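Local structure of AbyA5 (Verrucosispora maris, 4YWF) at residues L284-L289 against R316-D321; D321-T326 against L345-E350. The protein catalyses the elimination of acetate during spirotetronate biosynthesis, as an esterase-like lyase of the alpha/beta-hydrolase superfamily. The protein carries 4 engineered substitutions. One frame throughout, in Å; residues are numbered along the deposited sequence.

Interaction 1 of 2, residues L284-L289 against R316-D321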
# COMPACT_ATOMS: atom_id res chain seq x y z
N LEU A 284 -17.51 4.80 -3.82
CA LEU A 284 -18.33 3.73 -3.28
C LEU A 284 -19.68 4.28 -2.75
O LEU A 284 -19.74 5.16 -1.85
CB LEU A 284 -17.59 2.98 -2.18
CG LEU A 284 -16.27 2.32 -2.60
CD1 LEU A 284 -15.44 1.97 -1.40
CD2 LEU A 284 -16.55 1.08 -3.42
N THR A 285 -20.75 3.73 -3.31
CA THR A 285 -22.12 4.05 -2.89
C THR A 285 -22.64 3.20 -1.69
O THR A 285 -22.13 2.08 -1.41
CB THR A 285 -23.11 3.77 -4.05
OG1 THR A 285 -23.19 2.37 -4.26
CG2 THR A 285 -22.64 4.44 -5.35
N PRO A 286 -23.72 3.69 -1.02
CA PRO A 286 -24.33 2.91 0.07
C PRO A 286 -24.56 1.44 -0.30
O PRO A 286 -24.24 0.56 0.51
CB PRO A 286 -25.68 3.61 0.28
CG PRO A 286 -25.39 5.04 -0.07
CD PRO A 286 -24.45 4.95 -1.26
N GLN A 287 -25.03 1.19 -1.53
CA GLN A 287 -25.20 -0.20 -2.03
C GLN A 287 -23.91 -0.94 -2.28
O GLN A 287 -23.84 -2.13 -2.06
CB GLN A 287 -25.99 -0.27 -3.34
N ASP A 288 -22.88 -0.24 -2.74
CA ASP A 288 -21.57 -0.89 -2.88
C ASP A 288 -21.17 -1.46 -1.52
O ASP A 288 -20.73 -2.63 -1.44
CB ASP A 288 -20.52 0.10 -3.37
CG ASP A 288 -20.72 0.48 -4.87
OD1 ASP A 288 -21.33 -0.33 -5.60
OD2 ASP A 288 -20.32 1.61 -5.30
N LEU A 289 -21.34 -0.63 -0.48
CA LEU A 289 -20.85 -0.90 0.88
C LEU A 289 -21.68 -1.94 1.56
O LEU A 289 -21.13 -2.80 2.19
CB LEU A 289 -20.76 0.38 1.72
CG LEU A 289 -19.87 1.48 1.11
CD1 LEU A 289 -19.89 2.71 1.98
CD2 LEU A 289 -18.43 1.01 0.92
N ARG A 316 -18.85 3.45 8.62
CA ARG A 316 -19.53 3.18 9.87
C ARG A 316 -21.00 3.14 9.71
O ARG A 316 -21.69 2.48 10.51
CB ARG A 316 -19.28 4.24 10.90
CG ARG A 316 -17.90 4.22 11.51
CD ARG A 316 -17.84 5.27 12.59
NE ARG A 316 -16.55 5.84 12.47
CZ ARG A 316 -16.22 7.07 12.16
NH1 ARG A 316 -17.06 8.06 12.06
NH2 ARG A 316 -14.95 7.26 12.01
N THR A 317 -21.53 3.84 8.71
CA THR A 317 -22.96 3.79 8.51
C THR A 317 -23.46 2.53 7.78
O THR A 317 -24.60 2.01 8.10
CB THR A 317 -23.46 5.07 7.83
OG1 THR A 317 -22.93 6.19 8.52
CG2 THR A 317 -24.92 5.15 7.90
N HIS A 318 -22.65 2.03 6.85
CA HIS A 318 -23.10 1.07 5.83
C HIS A 318 -22.40 -0.32 5.80
O HIS A 318 -22.95 -1.29 5.28
CB HIS A 318 -23.02 1.71 4.43
CG HIS A 318 -23.91 2.90 4.27
ND1 HIS A 318 -25.29 2.82 4.28
CD2 HIS A 318 -23.62 4.21 4.10
CE1 HIS A 318 -25.82 4.02 4.17
NE2 HIS A 318 -24.82 4.88 4.05
N VAL A 319 -21.20 -0.45 6.33
CA VAL A 319 -20.52 -1.73 6.27
C VAL A 319 -20.99 -2.54 7.46
O VAL A 319 -20.93 -2.07 8.55
CB VAL A 319 -19.00 -1.54 6.29
CG1 VAL A 319 -18.27 -2.89 6.51
CG2 VAL A 319 -18.62 -0.93 4.97
N ARG A 320 -21.47 -3.76 7.22
CA ARG A 320 -22.18 -4.57 8.23
C ARG A 320 -21.28 -5.01 9.33
O ARG A 320 -21.62 -4.90 10.49
CB ARG A 320 -22.79 -5.85 7.59
CG ARG A 320 -23.86 -5.55 6.54
CD ARG A 320 -23.97 -6.62 5.43
NE ARG A 320 -24.83 -6.09 4.38
CZ ARG A 320 -26.11 -6.45 4.16
NH1 ARG A 320 -26.71 -7.42 4.86
NH2 ARG A 320 -26.80 -5.83 3.19
N ASP A 321 -20.12 -5.55 8.97
CA ASP A 321 -19.15 -6.03 9.93
C ASP A 321 -17.96 -5.09 9.85
O ASP A 321 -17.09 -5.28 8.99
CB ASP A 321 -18.79 -7.44 9.52
CG ASP A 321 -17.88 -8.12 10.52
OD1 ASP A 321 -17.52 -7.54 11.57
OD2 ASP A 321 -17.55 -9.30 10.24
O HOH W 1 -21.74 -4.31 4.41
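In the alpha/beta-hydrolase fold of AbyA5, P286 and L289 of the short helix 286-290 rest against H318 and V319, where helix 310-318 ends and its chain turns toward strand 322-327. P286 lies beside the H318 imidazole with its CB over one face: this carbon is 4.0 Å from the ring centroid and 14° off the normal, the geometry of a CH-pi contact, though offset toward the rim. T317 CG2 covers the opposite face, so the imidazole is flanked by a proline carbon and a threonine methyl. The backbone points H318 CB toward L289, and the side chain then sets CG anti to the carbonyl carbon (chi1 -62°), which lays the ring beside P286. L289 CB meets H318 CB at 3.8 Å, and L289 CD1 reaches the same carbon at 4.1 Å. One residue on, V319 has left helical geometry and brings CG2 to 4.1 Å from L289 CB. Helix 310-318 is the crossover of a beta-alpha-beta unit joining the parallel neighbours 296-301 and 322-327, and its M314 and L315 also touch L289. No direct hydrogen bond spans the two segments; the polar link is a water, which lies 2.8 Å from L289 O, probably donating to it, and accepts from R320 N at 2.9 Å. R320 NE bonds A290 O, a second polar tie between the same elements. The start of helix 286-290 is fixed by a capping box: T285 OG1 accepts from D288 N at 3.0 Å, and D288 OD2 accepts from T285 N at 2.9 Å along a nearly straight N-H (172°), from above the carboxylate plane. The same D288 OD2 makes a salt bridge with R225 of helix 218-226, anchoring the cap to a third helix.

Interaction 2 of 2, residues D321-T326 against L345-E350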
# COMPACT_ATOMS: atom_id res chain seq x y z
N ASP A 321 -20.12 -5.55 8.97
CA ASP A 321 -19.15 -6.03 9.93
C ASP A 321 -17.96 -5.09 9.85
O ASP A 321 -17.09 -5.28 8.99
CB ASP A 321 -18.79 -7.44 9.52
CG ASP A 321 -17.88 -8.12 10.52
OD1 ASP A 321 -17.52 -7.54 11.57
OD2 ASP A 321 -17.55 -9.30 10.24
N PHE A 322 -17.94 -4.08 10.73
CA PHE A 322 -16.99 -2.98 10.65
C PHE A 322 -16.29 -2.77 11.98
O PHE A 322 -16.93 -2.66 13.04
CB PHE A 322 -17.70 -1.69 10.14
CG PHE A 322 -16.78 -0.61 9.77
CD1 PHE A 322 -15.90 -0.76 8.70
CD2 PHE A 322 -16.72 0.57 10.52
CE1 PHE A 322 -15.00 0.25 8.38
CE2 PHE A 322 -15.84 1.57 10.19
CZ PHE A 322 -14.98 1.43 9.11
N ARG A 323 -14.95 -2.76 11.94
CA ARG A 323 -14.16 -2.53 13.13
C ARG A 323 -13.27 -1.37 12.83
O ARG A 323 -12.64 -1.31 11.78
CB ARG A 323 -13.29 -3.74 13.45
CG ARG A 323 -14.04 -5.05 13.47
CD ARG A 323 -14.04 -5.82 12.14
NE ARG A 323 -13.21 -6.94 12.43
CZ ARG A 323 -13.61 -8.17 12.61
NH1 ARG A 323 -14.84 -8.60 12.41
NH2 ARG A 323 -12.69 -9.00 12.92
N THR A 324 -13.14 -0.49 13.81
CA THR A 324 -12.46 0.71 13.61
C THR A 324 -11.97 1.31 14.90
O THR A 324 -12.57 1.15 15.97
CB THR A 324 -13.38 1.68 12.82
OG1 THR A 324 -12.61 2.80 12.38
CG2 THR A 324 -14.64 2.13 13.62
N ILE A 325 -10.90 2.08 14.71
CA ILE A 325 -10.28 2.87 15.74
C ILE A 325 -9.84 4.19 15.08
O ILE A 325 -9.52 4.22 13.89
CB ILE A 325 -9.09 2.03 16.27
CG1 ILE A 325 -8.72 2.44 17.66
CG2 ILE A 325 -7.93 2.01 15.28
CD1 ILE A 325 -7.72 1.50 18.32
N THR A 326 -9.82 5.29 15.83
CA THR A 326 -9.46 6.57 15.28
C THR A 326 -8.29 7.12 16.13
O THR A 326 -8.41 7.27 17.31
CB THR A 326 -10.68 7.54 15.33
OG1 THR A 326 -11.61 7.25 14.27
CG2 THR A 326 -10.26 8.99 15.17
N LEU A 345 -2.70 -6.11 12.82
CA LEU A 345 -2.32 -7.47 12.98
C LEU A 345 -3.36 -8.32 13.73
O LEU A 345 -3.81 -9.37 13.24
CB LEU A 345 -0.93 -7.51 13.61
CG LEU A 345 -0.40 -8.89 13.83
CD1 LEU A 345 -0.34 -9.66 12.49
CD2 LEU A 345 0.97 -8.79 14.49
N ALA A 346 -3.82 -7.81 14.87
CA ALA A 346 -4.77 -8.48 15.69
C ALA A 346 -6.05 -8.72 14.91
O ALA A 346 -6.64 -9.78 14.97
CB ALA A 346 -5.08 -7.64 16.91
N GLN A 347 -6.45 -7.72 14.14
CA GLN A 347 -7.62 -7.86 13.31
C GLN A 347 -7.48 -8.98 12.24
O GLN A 347 -8.38 -9.78 12.09
CB GLN A 347 -7.94 -6.52 12.61
CG GLN A 347 -8.58 -5.51 13.56
CD GLN A 347 -10.01 -5.89 13.89
OE1 GLN A 347 -10.78 -6.34 13.04
NE2 GLN A 347 -10.39 -5.63 15.12
N VAL A 348 -6.36 -9.04 11.50
CA VAL A 348 -6.24 -10.08 10.47
C VAL A 348 -6.09 -11.46 11.07
O VAL A 348 -6.64 -12.41 10.56
CB VAL A 348 -5.13 -9.89 9.46
CG1 VAL A 348 -3.76 -9.89 10.07
CG2 VAL A 348 -5.23 -11.03 8.42
N LEU A 349 -5.47 -11.56 12.24
CA LEU A 349 -5.41 -12.87 12.87
C LEU A 349 -6.77 -13.38 13.34
O LEU A 349 -7.02 -14.59 13.26
CB LEU A 349 -4.45 -12.86 14.04
CG LEU A 349 -2.99 -12.56 13.73
CD1 LEU A 349 -2.18 -12.49 15.02
CD2 LEU A 349 -2.37 -13.58 12.79
N GLU A 350 -7.62 -12.49 13.83
CA GLU A 350 -8.97 -12.84 14.19
C GLU A 350 -9.76 -13.26 13.00
O GLU A 350 -10.34 -14.31 13.03
CB GLU A 350 -9.67 -11.69 14.89
CG GLU A 350 -11.04 -12.03 15.43
CD GLU A 350 -12.13 -11.70 14.44
OE1 GLU A 350 -11.87 -10.95 13.50
OE2 GLU A 350 -13.22 -12.27 14.54
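Q347 is the first residue along helix segment 345-350 to meet R323, which reaches across from strand 322-327. Its OE1 accepts from R323 NE at 2.6 Å with an N-H...O angle of 163°, the donor lying in the carbonyl plane. Because OE1 stays close to the guanidinium plane, it meets that group at its edge; the amide and guanidinium planes themselves are turned almost square to each other, 88° apart. The arginine chain bends at chi2 (92°) and chi3, curling past the amide oxygen: R323 CD is 3.4 Å from Q347 OE1, and R323 CB is 3.8 Å from Q347 NE2. Were Q347 an alanine, R323 NE would probably lose this acceptor and the bend of its chain would be less firmly set, with D321 still holding NH1. One helical turn later comes E350, whose OE1 is placed to form a salt bridge to R323 NH2; the modelled 2.2 Å between R323 NH2 and E350 OE1 is too short to be real, so the exact placement there is doubtful. E350 also touches R359 of helix 356-365. R323 NH1, for its part, forms a salt bridge with D321 OD1 at 3.0 Å, within its own segment. The result ties the edge strand of the sheet to helix 337-351 at the protein surface: one guanidinium is bonded to an amide and the D321 carboxylate, and apparently to that of E350, and its positive charge probably offsets the repulsion that D321 and E350 would otherwise feel.

Overall arrangement
Interactions 1 and 2 follow one another along the chain and share D321, which lies between helix 310-318 and strand 322-327 and pairs with R323. They also touch directly, R316 CG lying 3.6 Å from F322 CE2. Interaction 1 is partly buried and largely apolar, with L289 and V319 buried and a water supplying the polar link, and it sets helix 286-290 against the crossover helix. Interaction 2 is a surface contact with no buried participant; it joins the outermost strand to helix 337-351 mainly through polar and charged groups. Less area is buried there, 159 Å² against 230 Å².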